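Local coordinates for protein oxidase (PDB 4FFU) that is of unproven function: labelled a monoamine oxidase, but its MaoC-like, NodN-related family resembles hotdog-fold hydratases, at residues G37-T42 with R126-A131; V145-V150 with A160-L165. One frame throughout, in Å; residues are numbered along the deposited sequence.

Contact 1 of 2, residues G37-T42 with R126-A131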
loop_
_atom_site.group_PDB
_atom_site.type_symbol
_atom_site.label_atom_id
_atom_site.label_comp_id
_atom_site.label_asym_id
_atom_site.label_seq_id
_atom_site.Cartn_x
_atom_site.Cartn_y
_atom_site.Cartn_z
ATOM N N GLY I 37 -26.072 -27.230 5.188
ATOM C CA GLY I 37 -26.048 -27.502 3.770
ATOM C C GLY I 37 -26.182 -26.255 2.924
ATOM O O GLY I 37 -26.001 -26.328 1.716
ATOM N N HIS I 38 -26.491 -25.108 3.538
ATOM C CA HIS I 38 -26.631 -23.871 2.755
ATOM C C HIS I 38 -25.268 -23.541 2.170
ATOM O O HIS I 38 -24.266 -23.604 2.893
ATOM C CB HIS I 38 -27.107 -22.699 3.613
ATOM C CG HIS I 38 -27.157 -21.396 2.871
ATOM N ND1 HIS I 38 -26.085 -20.527 2.812
ATOM C CD2 HIS I 38 -28.143 -20.825 2.140
ATOM C CE1 HIS I 38 -26.411 -19.474 2.082
ATOM N NE2 HIS I 38 -27.659 -19.625 1.672
ATOM N N VAL I 39 -25.231 -23.204 0.880
ATOM C CA VAL I 39 -23.970 -22.919 0.184
ATOM C C VAL I 39 -24.046 -21.504 -0.395
ATOM O O VAL I 39 -25.082 -21.128 -0.968
ATOM C CB VAL I 39 -23.732 -23.905 -0.992
ATOM C CG1 VAL I 39 -22.462 -23.548 -1.768
ATOM C CG2 VAL I 39 -23.676 -25.346 -0.509
ATOM N N ARG I 40 -22.965 -20.740 -0.247
ATOM C CA ARG I 40 -22.796 -19.482 -0.997
ATOM C C ARG I 40 -21.428 -19.469 -1.685
ATOM O O ARG I 40 -20.489 -20.113 -1.219
ATOM C CB ARG I 40 -22.954 -18.268 -0.096
ATOM C CG ARG I 40 -22.059 -18.269 1.134
ATOM C CD ARG I 40 -21.970 -16.902 1.794
ATOM N NE ARG I 40 -21.370 -17.015 3.130
ATOM C CZ ARG I 40 -20.549 -16.126 3.686
ATOM N NH1 ARG I 40 -20.074 -16.357 4.909
ATOM N NH2 ARG I 40 -20.193 -15.021 3.032
ATOM N N LEU I 41 -21.333 -18.765 -2.811
ATOM C CA LEU I 41 -20.070 -18.682 -3.547
ATOM C C LEU I 41 -19.782 -17.213 -3.783
ATOM O O LEU I 41 -20.675 -16.468 -4.220
ATOM C CB LEU I 41 -20.196 -19.420 -4.888
ATOM C CG LEU I 41 -18.999 -19.526 -5.845
ATOM C CD1 LEU I 41 -17.837 -20.317 -5.245
ATOM C CD2 LEU I 41 -19.463 -20.131 -7.173
ATOM N N THR I 42 -18.567 -16.777 -3.465
ATOM C CA THR I 42 -18.198 -15.370 -3.647
ATOM C C THR I 42 -17.917 -15.038 -5.112
ATOM O O THR I 42 -17.766 -15.931 -5.965
ATOM C CB THR I 42 -16.927 -14.999 -2.849
ATOM O OG1 THR I 42 -15.786 -15.667 -3.429
ATOM C CG2 THR I 42 -17.082 -15.441 -1.391
ATOM N N ARG I 126 -16.082 -20.837 -1.764
ATOM C CA ARG I 126 -17.379 -21.461 -1.510
ATOM C C ARG I 126 -17.526 -21.662 -0.011
ATOM O O ARG I 126 -16.608 -22.177 0.643
ATOM C CB ARG I 126 -17.480 -22.821 -2.231
ATOM C CG ARG I 126 -18.857 -23.475 -2.096
ATOM C CD ARG I 126 -19.026 -24.597 -3.115
ATOM N NE ARG I 126 -17.999 -25.603 -2.863
ATOM C CZ ARG I 126 -17.345 -26.266 -3.808
ATOM N NH1 ARG I 126 -17.606 -26.027 -5.085
ATOM N NH2 ARG I 126 -16.416 -27.158 -3.470
ATOM N N VAL I 127 -18.667 -21.258 0.546
ATOM C CA VAL I 127 -18.853 -21.381 1.993
ATOM C C VAL I 127 -20.085 -22.241 2.234
ATOM O O VAL I 127 -21.143 -21.912 1.730
ATOM C CB VAL I 127 -19.034 -20.008 2.679
ATOM C CG1 VAL I 127 -19.223 -20.202 4.173
ATOM C CG2 VAL I 127 -17.801 -19.129 2.443
ATOM N N THR I 128 -19.925 -23.345 2.970
ATOM C CA THR I 128 -21.024 -24.289 3.192
ATOM C C THR I 128 -21.253 -24.408 4.694
ATOM O O THR I 128 -20.291 -24.598 5.447
ATOM C CB THR I 128 -20.691 -25.696 2.626
ATOM O OG1 THR I 128 -20.374 -25.602 1.230
ATOM C CG2 THR I 128 -21.910 -26.680 2.786
ATOM N N ILE I 129 -22.509 -24.317 5.139
ATOM C CA ILE I 129 -22.811 -24.545 6.551
ATOM C C ILE I 129 -22.695 -26.047 6.782
ATOM O O ILE I 129 -23.422 -26.840 6.169
ATOM C CB ILE I 129 -24.205 -24.010 6.993
ATOM C CG1 ILE I 129 -24.409 -22.536 6.604
ATOM C CG2 ILE I 129 -24.421 -24.229 8.488
ATOM C CD1 ILE I 129 -23.357 -21.569 7.082
ATOM N N ALA I 130 -21.754 -26.440 7.641
ATOM C CA ALA I 130 -21.401 -27.849 7.757
ATOM C C ALA I 130 -21.982 -28.514 8.978
ATOM O O ALA I 130 -22.437 -29.658 8.887
ATOM C CB ALA I 130 -19.897 -28.039 7.748
ATOM N N ALA I 131 -21.914 -27.847 10.125
ATOM C CA ALA I 131 -22.313 -28.465 11.414
ATOM C C ALA I 131 -22.786 -27.419 12.419
ATOM O O ALA I 131 -22.356 -26.249 12.366
ATOM C CB ALA I 131 -21.178 -29.284 12.013
HETATM O O HOH W 1 -23.199 -20.628 3.367
#

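Contact 2 of 2, residues V145-V150 with A160-L165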
loop_
_atom_site.group_PDB
_atom_site.type_symbol
_atom_site.label_atom_id
_atom_site.label_comp_id
_atom_site.label_asym_id
_atom_site.label_seq_id
_atom_site.Cartn_x
_atom_site.Cartn_y
_atom_site.Cartn_z
ATOM N N VAL I 145 -20.123 -24.521 12.267
ATOM C CA VAL I 145 -18.930 -24.680 11.428
ATOM C C VAL I 145 -19.278 -24.330 9.980
ATOM O O VAL I 145 -20.172 -24.938 9.382
ATOM C CB VAL I 145 -18.370 -26.100 11.490
ATOM C CG1 VAL I 145 -17.207 -26.262 10.497
ATOM C CG2 VAL I 145 -17.963 -26.453 12.922
ATOM N N GLU I 146 -18.567 -23.349 9.432
ATOM C CA GLU I 146 -18.635 -23.031 8.001
ATOM C C GLU I 146 -17.393 -23.578 7.280
ATOM O O GLU I 146 -16.264 -23.125 7.513
ATOM C CB GLU I 146 -18.704 -21.521 7.796
ATOM C CG GLU I 146 -19.953 -20.879 8.376
ATOM C CD GLU I 146 -20.178 -19.472 7.864
ATOM O OE1 GLU I 146 -19.203 -18.704 7.719
ATOM O OE2 GLU I 146 -21.351 -19.132 7.626
ATOM N N ARG I 147 -17.609 -24.534 6.388
ATOM C CA ARG I 147 -16.536 -25.079 5.582
ATOM C C ARG I 147 -16.215 -24.075 4.486
ATOM O O ARG I 147 -17.116 -23.691 3.728
ATOM C CB ARG I 147 -16.968 -26.409 4.970
ATOM C CG ARG I 147 -15.931 -26.992 4.020
ATOM C CD ARG I 147 -15.251 -28.192 4.650
ATOM N NE ARG I 147 -14.307 -28.860 3.743
ATOM C CZ ARG I 147 -13.004 -28.999 3.995
ATOM N NH1 ARG I 147 -12.483 -28.514 5.125
ATOM N NH2 ARG I 147 -12.228 -29.643 3.119
ATOM N N CYS I 148 -14.952 -23.643 4.398
ATOM C CA CYS I 148 -14.546 -22.682 3.379
ATOM C C CYS I 148 -13.648 -23.400 2.386
ATOM O O CYS I 148 -12.679 -24.031 2.780
ATOM C CB CYS I 148 -13.802 -21.494 3.996
ATOM S SG CYS I 148 -14.843 -20.544 5.141
ATOM N N GLU I 149 -13.980 -23.303 1.106
ATOM C CA GLU I 149 -13.166 -23.876 0.068
ATOM C C GLU I 149 -12.844 -22.810 -0.946
ATOM O O GLU I 149 -13.761 -22.276 -1.597
ATOM C CB GLU I 149 -13.904 -25.009 -0.636
ATOM C CG GLU I 149 -14.203 -26.191 0.253
ATOM C CD GLU I 149 -15.101 -27.173 -0.449
ATOM O OE1 GLU I 149 -16.320 -26.925 -0.490
ATOM O OE2 GLU I 149 -14.585 -28.180 -0.977
ATOM N N VAL I 150 -11.549 -22.531 -1.093
ATOM C CA VAL I 150 -11.054 -21.584 -2.090
ATOM C C VAL I 150 -10.746 -22.375 -3.362
ATOM O O VAL I 150 -10.005 -23.357 -3.326
ATOM C CB VAL I 150 -9.771 -20.865 -1.597
ATOM C CG1 VAL I 150 -9.389 -19.788 -2.591
ATOM C CG2 VAL I 150 -9.997 -20.273 -0.199
ATOM N N ALA I 160 -8.591 -25.205 1.898
ATOM C CA ALA I 160 -9.820 -25.516 2.617
ATOM C C ALA I 160 -9.590 -25.258 4.085
ATOM O O ALA I 160 -8.465 -25.357 4.553
ATOM C CB ALA I 160 -10.205 -26.975 2.399
ATOM N N ALA I 161 -10.653 -24.912 4.799
ATOM C CA ALA I 161 -10.577 -24.697 6.243
ATOM C C ALA I 161 -11.982 -24.734 6.802
ATOM O O ALA I 161 -12.918 -24.335 6.117
ATOM C CB ALA I 161 -9.954 -23.348 6.550
ATOM N N ASP I 162 -12.110 -25.160 8.057
ATOM C CA ASP I 162 -13.389 -25.131 8.769
ATOM C C ASP I 162 -13.443 -23.948 9.717
ATOM O O ASP I 162 -12.691 -23.896 10.700
ATOM C CB ASP I 162 -13.585 -26.429 9.561
ATOM C CG ASP I 162 -13.736 -27.646 8.666
ATOM O OD1 ASP I 162 -14.112 -27.480 7.491
ATOM O OD2 ASP I 162 -13.436 -28.770 9.145
ATOM N N HIS I 163 -14.299 -22.977 9.414
ATOM C CA HIS I 163 -14.407 -21.764 10.225
ATOM C C HIS I 163 -15.414 -22.006 11.346
ATOM O O HIS I 163 -16.571 -22.385 11.095
ATOM C CB HIS I 163 -14.839 -20.597 9.343
ATOM C CG HIS I 163 -14.798 -19.269 10.023
ATOM N ND1 HIS I 163 -15.426 -18.159 9.506
ATOM C CD2 HIS I 163 -14.175 -18.861 11.155
ATOM C CE1 HIS I 163 -15.199 -17.121 10.295
ATOM N NE2 HIS I 163 -14.442 -17.521 11.302
ATOM N N ILE I 164 -14.960 -21.813 12.579
ATOM C CA ILE I 164 -15.795 -22.015 13.739
ATOM C C ILE I 164 -16.363 -20.684 14.217
ATOM O O ILE I 164 -15.619 -19.764 14.601
ATOM C CB ILE I 164 -15.028 -22.672 14.918
ATOM C CG1 ILE I 164 -14.395 -23.995 14.485
ATOM C CG2 ILE I 164 -15.979 -22.890 16.087
ATOM C CD1 ILE I 164 -13.282 -24.439 15.412
ATOM N N LEU I 165 -17.685 -20.612 14.224
ATOM C CA LEU I 165 -18.408 -19.437 14.680
ATOM C C LEU I 165 -19.151 -19.726 15.971
ATOM O O LEU I 165 -19.725 -20.811 16.144
ATOM C CB LEU I 165 -19.450 -19.034 13.619
ATOM C CG LEU I 165 -18.958 -18.660 12.235
ATOM C CD1 LEU I 165 -20.164 -18.337 11.352
ATOM C CD2 LEU I 165 -18.000 -17.463 12.358
HETATM O O HOH W 2 -16.831 -18.582 7.156
#

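Contact 1 of 2, residues G37-T42 with R126-A131
Arg40 places CG between its own backbone N and carbonyl carbon (chi1 54°) and then runs extended to NE, which lays its methylenes alongside Val127, both side chains pointing the same way. Arg40 CG comes within 3.8 Å of Val127 CB, while Val127 CG2 sits over one face of the guanidinium, displaced toward its rim. Arginine suits this place because its chain offers aliphatic cover to a buried valine and still carries a charged end beyond it, where NH2 bonds to the carbonyl O of Thr95 and NH1 makes a long, weak ion pair with Glu146. On the face that carries Val39, Leu41, Arg126 and Thr128, Val39 has CG1 anti to its backbone N (chi1 176°), and this methyl touches Arg126 CG at 3.6 Å. Its second methyl, CG2, lies 3.7 Å from Thr128 OG1. Leu41 brings CD1 across to its direct partner Arg126, 3.9 Å from CB, and the Arg126 chain bends at chi3 before NH2 forms a salt bridge with Glu149. This is the pairing of an outer strand, 39-46, with its antiparallel neighbour 122-134 in a sheet whose 1-3-4-5-2 order fits the hotdog fold of MaoC-like proteins. Arg40 and Val127 form the hydrogen-bonded pair: Arg40 N to Val127 O is 2.9 Å and Val127 N to Arg40 O 2.8 Å. Further along, His38 O accepts Ile129 N, and Gly37 N gives a 2.9 Å bond to Ile129 O from a backbone turned to phi 92°, where a CB would press on the preceding carbonyl O. One water donates to His38 O and Val127 O and meets His38 ND1 at 2.9 Å, in the plane of the ring.

Contact 2 of 2, residues V145-V150 with A160-L165
The beta hairpin of strands 141-151 and 157-168 lies in the middle of the hotdog-like sheet, and Glu146-His163 and Cys148-Ala161 are its hydrogen-bonded pairs here. His163 N binds Glu146 O at 2.7 Å, and Cys148 N reaches Ala161 O at 2.8 Å in a nearly straight bond. Between these pairs, on the opposite face, Arg147 stands across from Asp162. A bend at chi2 (107°) swings the guanidinium over the neighbouring strand, where NH1 forms a salt bridge to Asp162 OD1 at 3.1 Å. The oxygen lies at the guanidinium edge but is met from above the carboxylate plane, the two planes being 66° apart. Arg147 NH2 comes 3.4 Å from Ala160 CB; the short side chain of alanine lets the guanidinium settle directly against it. Val145 CG1 packs on Asp162 CB at 3.7 Å. On the face of Glu146, Leu165 CD1 lies 3.7 Å from Glu146 CD, and Leu165 CD2 sits over one face of the His163 ring. That ring also stacks on Tyr108 and bonds through NE2 to Ser105. Because Asp162 OD2 has its own salt bridge with Arg110, the carboxylate is shared by two arginines, one on each oxygen, which would probably favour its ionised form.

In the fold
From the N terminus, the chain enters the sheet at strand 39-46, then passes through four helices and strand 103-113 before strand 122-134 returns beside it. Contact 1 closes this excursion of 83 residues. Contact 2 comes later and closes a far shorter one, the nine residues between its own segments. The two follow in series, neither nested nor crossed. What unites them is the adjacency of strands 122-134 and 141-151, where Ala130 and Ala131 both face Val145 in a classic beta bulge with probable backbone bonds from both alanines to Val145. With that junction they link four strands adjacent in the sheet, 39-46, 122-134, 141-151 and 157-168, while 103-113, beyond 157-168, completes it within this chain.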